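Local coordinates for E3 ubiquitin-protein ligase HERC2 (Homo sapiens, PDB 4L1M) that probably catalyses the attachment of ubiquitin to target proteins through its HECT domain and is represented here by its first RCC1-like domain, a beta-propeller, at residues 165-170 against 175-180; 200-205 against 221-226. One frame throughout, in Å; residues are numbered along the deposited sequence.

Contact 1: residues 165-170 against 175-180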
loop_
_atom_site.group_PDB
_atom_site.type_symbol
_atom_site.label_atom_id
_atom_site.label_comp_id
_atom_site.label_asym_id
_atom_site.label_seq_id
_atom_site.Cartn_x
_atom_site.Cartn_y
_atom_site.Cartn_z
ATOM N N SER A 165 -7.890 9.135 0.100
ATOM C CA SER A 165 -8.048 8.112 -0.907
ATOM C C SER A 165 -7.552 8.630 -2.269
ATOM O O SER A 165 -7.482 9.848 -2.504
ATOM C CB SER A 165 -9.529 7.722 -1.008
ATOM O OG SER A 165 -10.035 7.234 0.227
ATOM N N ALA A 166 -7.212 7.708 -3.166
ATOM C CA ALA A 166 -6.888 8.095 -4.529
ATOM C C ALA A 166 -7.329 7.041 -5.539
ATOM O O ALA A 166 -7.633 5.884 -5.175
ATOM C CB ALA A 166 -5.405 8.373 -4.669
ATOM N N ALA A 167 -7.372 7.449 -6.808
ATOM C CA ALA A 167 -7.604 6.519 -7.868
ATOM C C ALA A 167 -7.034 7.019 -9.176
ATOM O O ALA A 167 -6.925 8.208 -9.398
ATOM C CB ALA A 167 -9.092 6.253 -8.000
ATOM N N ILE A 168 -6.679 6.094 -10.047
ATOM C CA ILE A 168 -6.086 6.418 -11.340
ATOM C C ILE A 168 -6.994 5.866 -12.452
ATOM O O ILE A 168 -7.457 4.729 -12.365
ATOM C CB ILE A 168 -4.664 5.811 -11.447
ATOM C CG1 ILE A 168 -3.778 6.322 -10.311
ATOM C CG2 ILE A 168 -4.005 6.182 -12.762
ATOM C CD1 ILE A 168 -2.460 5.586 -10.167
ATOM N N THR A 169 -7.227 6.658 -13.497
ATOM C CA THR A 169 -7.984 6.191 -14.646
ATOM C C THR A 169 -7.076 5.566 -15.693
ATOM O O THR A 169 -5.856 5.667 -15.614
ATOM C CB THR A 169 -8.777 7.329 -15.288
ATOM O OG1 THR A 169 -7.880 8.304 -15.863
ATOM C CG2 THR A 169 -9.660 7.975 -14.246
ATOM N N ALA A 170 -7.681 4.936 -16.694
ATOM C CA ALA A 170 -6.916 4.301 -17.775
ATOM C C ALA A 170 -6.149 5.344 -18.624
ATOM O O ALA A 170 -5.039 5.069 -19.049
ATOM C CB ALA A 170 -7.818 3.439 -18.637
ATOM N N TYR A 175 -7.027 11.128 -9.212
ATOM C CA TYR A 175 -8.068 11.757 -8.397
ATOM C C TYR A 175 -7.725 11.467 -6.963
ATOM O O TYR A 175 -7.328 10.359 -6.656
ATOM C CB TYR A 175 -9.462 11.183 -8.738
ATOM C CG TYR A 175 -9.971 11.655 -10.086
ATOM C CD1 TYR A 175 -9.579 11.027 -11.253
ATOM C CD2 TYR A 175 -10.802 12.755 -10.187
ATOM C CE1 TYR A 175 -10.022 11.465 -12.481
ATOM C CE2 TYR A 175 -11.238 13.218 -11.407
ATOM C CZ TYR A 175 -10.851 12.573 -12.560
ATOM O OH TYR A 175 -11.302 13.032 -13.796
ATOM N N THR A 176 -7.845 12.469 -6.096
ATOM C CA THR A 176 -7.658 12.270 -4.671
ATOM C C THR A 176 -8.834 12.871 -3.925
ATOM O O THR A 176 -9.543 13.715 -4.464
ATOM C CB THR A 176 -6.387 12.951 -4.175
ATOM O OG1 THR A 176 -6.347 14.294 -4.667
ATOM C CG2 THR A 176 -5.146 12.203 -4.661
ATOM N N TRP A 177 -9.086 12.389 -2.704
ATOM C CA TRP A 177 -10.167 12.930 -1.864
ATOM C C TRP A 177 -10.003 12.491 -0.419
ATOM O O TRP A 177 -9.233 11.590 -0.121
ATOM C CB TRP A 177 -11.555 12.558 -2.418
ATOM C CG TRP A 177 -11.887 11.083 -2.434
ATOM C CD1 TRP A 177 -12.664 10.407 -1.528
ATOM C CD2 TRP A 177 -11.478 10.107 -3.404
ATOM N NE1 TRP A 177 -12.751 9.084 -1.865
ATOM C CE2 TRP A 177 -12.031 8.865 -3.005
ATOM C CE3 TRP A 177 -10.682 10.153 -4.563
ATOM C CZ2 TRP A 177 -11.832 7.686 -3.731
ATOM C CZ3 TRP A 177 -10.471 8.967 -5.276
ATOM C CH2 TRP A 177 -11.058 7.757 -4.866
ATOM N N GLY A 178 -10.733 13.150 0.475
ATOM C CA GLY A 178 -10.614 12.903 1.927
ATOM C C GLY A 178 -10.016 14.112 2.610
ATOM O O GLY A 178 -10.216 15.237 2.161
ATOM N N ARG A 179 -9.263 13.877 3.685
ATOM C CA ARG A 179 -8.671 14.970 4.474
ATOM C C ARG A 179 -7.609 15.669 3.679
ATOM O O ARG A 179 -6.898 15.055 2.906
ATOM C CB ARG A 179 -8.078 14.449 5.765
ATOM C CG ARG A 179 -9.101 13.985 6.780
ATOM C CD ARG A 179 -9.745 15.160 7.486
ATOM N NE ARG A 179 -10.600 14.730 8.614
ATOM C CZ ARG A 179 -11.415 15.540 9.304
ATOM N NH1 ARG A 179 -11.529 16.827 8.993
ATOM N NH2 ARG A 179 -12.130 15.067 10.310
ATOM N N GLY A 180 -7.504 16.977 3.877
ATOM C CA GLY A 180 -6.628 17.816 3.057
ATOM C C GLY A 180 -5.423 18.378 3.782
ATOM O O GLY A 180 -4.592 19.025 3.163
#
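Ser-165 and Trp-177 pack closely across this antiparallel hairpin, each burying 78 Å² against the opposite segment. Ser-165 CB lies over one face of the indole, 3.7 Å from the centroid of the Trp-177 five-membered ring, as a CH-pi contact. The ring reaches this place because Trp-177 CG sits between its own backbone N and carbonyl carbon (chi1 64°), which folds the indole back across the partner strand. Ala-167 CB then meets the ring edge in plane, 4.0 Å from Trp-177 CH2. Small residues suit these sites, since the wide ring occupies the room beside them. Ser-165 OG, meanwhile, bonds to His-108 and Arg-128 O.

Backbone bonds frame the packing: Ser-165 and Trp-177 exchange two, and so do Ala-167 and Tyr-175, where Tyr-175 N to Ala-167 O is 2.9 Å long and nearly straight at 171°. On the other sheet face Ala-166 CB touches Thr-176 CG2 at 3.8 Å, while Thr-176 OG1 turns to Leu-185 O.

The packing is looser near the hairpin turn. There Thr-169 CG2 approaches Tyr-175 CE1 obliquely at 3.9 Å, and the tyrosine, partly exposed, gives its hydroxyl to a bond with Glu-173.

The hairpin supplies the middle strands of a four-stranded blade, between strands 155-160 and 196-198, and Ile-168 packs against strand 207-212 of the next blade.

Contact 2: residues 200-205 against 221-226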
loop_
_atom_site.group_PDB
_atom_site.type_symbol
_atom_site.label_atom_id
_atom_site.label_comp_id
_atom_site.label_asym_id
_atom_site.label_seq_id
_atom_site.Cartn_x
_atom_site.Cartn_y
_atom_site.Cartn_z
ATOM N N ALA A 200 -4.900 18.447 -10.922
ATOM C CA ALA A 200 -4.514 19.285 -12.080
ATOM C C ALA A 200 -3.004 19.355 -12.361
ATOM O O ALA A 200 -2.598 19.419 -13.499
ATOM C CB ALA A 200 -5.065 20.703 -11.907
ATOM N N GLY A 201 -2.187 19.364 -11.318
ATOM C CA GLY A 201 -0.746 19.494 -11.486
ATOM C C GLY A 201 -0.078 18.416 -12.321
ATOM O O GLY A 201 1.041 18.605 -12.796
ATOM N N LEU A 202 -0.726 17.260 -12.457
ATOM C CA LEU A 202 -0.180 16.168 -13.281
ATOM C C LEU A 202 -0.926 15.992 -14.592
ATOM O O LEU A 202 -0.606 15.115 -15.350
ATOM C CB LEU A 202 -0.163 14.862 -12.467
ATOM C CG LEU A 202 0.897 14.869 -11.357
ATOM C CD1 LEU A 202 0.617 13.797 -10.317
ATOM C CD2 LEU A 202 2.292 14.672 -11.916
ATOM N N LYS A 203 -1.945 16.817 -14.827
ATOM C CA LYS A 203 -2.720 16.812 -16.064
ATOM C C LYS A 203 -1.735 16.961 -17.219
ATOM O O LYS A 203 -0.909 17.850 -17.206
ATOM C CB LYS A 203 -3.743 17.964 -16.036
ATOM C CG LYS A 203 -4.898 17.885 -17.044
ATOM N N GLY A 204 -1.801 16.049 -18.185
ATOM C CA GLY A 204 -0.877 16.046 -19.326
ATOM C C GLY A 204 0.157 14.929 -19.245
ATOM O O GLY A 204 0.770 14.585 -20.241
ATOM N N LEU A 205 0.347 14.368 -18.052
ATOM C CA LEU A 205 1.195 13.213 -17.861
ATOM C C LEU A 205 0.316 12.032 -17.536
ATOM O O LEU A 205 -0.749 12.184 -16.959
ATOM C CB LEU A 205 2.147 13.434 -16.697
ATOM C CG LEU A 205 3.160 14.553 -16.884
ATOM C CD1 LEU A 205 3.916 14.769 -15.588
ATOM C CD2 LEU A 205 4.118 14.224 -17.990
ATOM N N ALA A 221 3.661 9.692 -6.407
ATOM C CA ALA A 221 3.106 9.168 -7.642
ATOM C C ALA A 221 4.172 8.971 -8.692
ATOM O O ALA A 221 5.239 9.551 -8.615
ATOM C CB ALA A 221 2.024 10.094 -8.172
ATOM N N VAL A 222 3.861 8.141 -9.686
ATOM C CA VAL A 222 4.782 7.842 -10.751
ATOM C C VAL A 222 4.053 8.052 -12.051
ATOM O O VAL A 222 2.920 7.622 -12.177
ATOM C CB VAL A 222 5.258 6.395 -10.690
ATOM C CG1 VAL A 222 6.338 6.160 -11.724
ATOM C CG2 VAL A 222 5.802 6.054 -9.311
ATOM N N THR A 223 4.722 8.699 -13.012
ATOM C CA THR A 223 4.176 8.890 -14.346
ATOM C C THR A 223 4.860 7.922 -15.333
ATOM O O THR A 223 5.936 7.400 -15.036
ATOM C CB THR A 223 4.319 10.344 -14.806
ATOM O OG1 THR A 223 5.651 10.801 -14.571
ATOM C CG2 THR A 223 3.370 11.226 -14.031
ATOM N N GLU A 224 4.246 7.702 -16.505
ATOM C CA GLU A 224 4.740 6.705 -17.496
ATOM C C GLU A 224 6.159 6.965 -17.965
ATOM O O GLU A 224 6.857 6.030 -18.355
ATOM C CB GLU A 224 3.779 6.582 -18.702
ATOM N N ASN A 225 6.611 8.218 -17.892
ATOM C CA ASN A 225 8.024 8.514 -18.228
ATOM C C ASN A 225 8.978 8.078 -17.114
ATOM O O ASN A 225 10.158 8.361 -17.171
ATOM C CB ASN A 225 8.245 9.987 -18.579
ATOM C CG ASN A 225 7.929 10.937 -17.425
ATOM O OD1 ASN A 225 7.462 10.544 -16.333
ATOM N ND2 ASN A 225 8.148 12.210 -17.677
ATOM N N GLY A 226 8.462 7.407 -16.099
ATOM C CA GLY A 226 9.309 6.906 -15.025
ATOM C C GLY A 226 9.694 7.950 -13.982
ATOM O O GLY A 226 10.421 7.638 -13.021
#
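Leu-205 and Leu-202 both meet the methyl group of Thr-223, and that one carbon, CG2, carries the contact. Along Leu-205, CB makes the nearest approach, 3.7 Å from Thr-223 CG2. With CG set anti to the carbonyl carbon (chi1 -64°), the chain then runs past the methyl instead of pointing straight at it: Leu-205 CG stands a little farther off, and the branch CD1 comes back to 3.9 Å from Thr-223 CG2. The second branch, CD2, turns away from the methyl, roughly in the direction of Asn-225. Leu-202 approaches the same methyl obliquely with its CD2, 4.2 Å from Thr-223 CG2.

Threonine suits this place because its two branches face different surroundings. CG2 meets the leucines, while OG1 belongs to a polar cluster with Asn-225 OD1, Gln-227 O and Trp-229 NE1. No hydrogen bond crosses between the segments, so the association is purely apolar.

Each segment is shaped by its own turn. A type II turn from Leu-202 to Leu-205, closed by Leu-205 N to Leu-202 O at 3.0 Å, brings both leucines to bear on Thr-223; its third position needs glycine, since at the phi of Gly-204 (107°) a CB would strike the preceding carbonyl O. A type I turn from Thr-223 to Gly-226 begins the reversal into strand 228-232.

Leu-202 also touches Trp-229 and Trp-231, and Leu-205 touches Trp-229. The connection that leaves strand 196-198 is thus packed on the hairpin of the following blade, an arrangement that fits the consecutive four-stranded blades of an RCC1-type beta-propeller.

How the contacts relate
From the N terminus, the chain passes along strand 164-169, reverses, and returns on strand 174-178, so contact 1 closes a short hairpin loop within one blade. It then adds strand 196-198 to that blade before entering 200-205, crosses to strand 207-212, and turns into strand 218-223, where contact 2 closes a longer loop with 15 residues between its segments. The two loops follow in series, neither nesting nor crossing. The centres of contact 1 and contact 2 are about 14 Å apart, and the two do not touch. Contact 1 joins neighbouring strands of a single sheet, whereas contact 2 ties the connection between blades to the second blade.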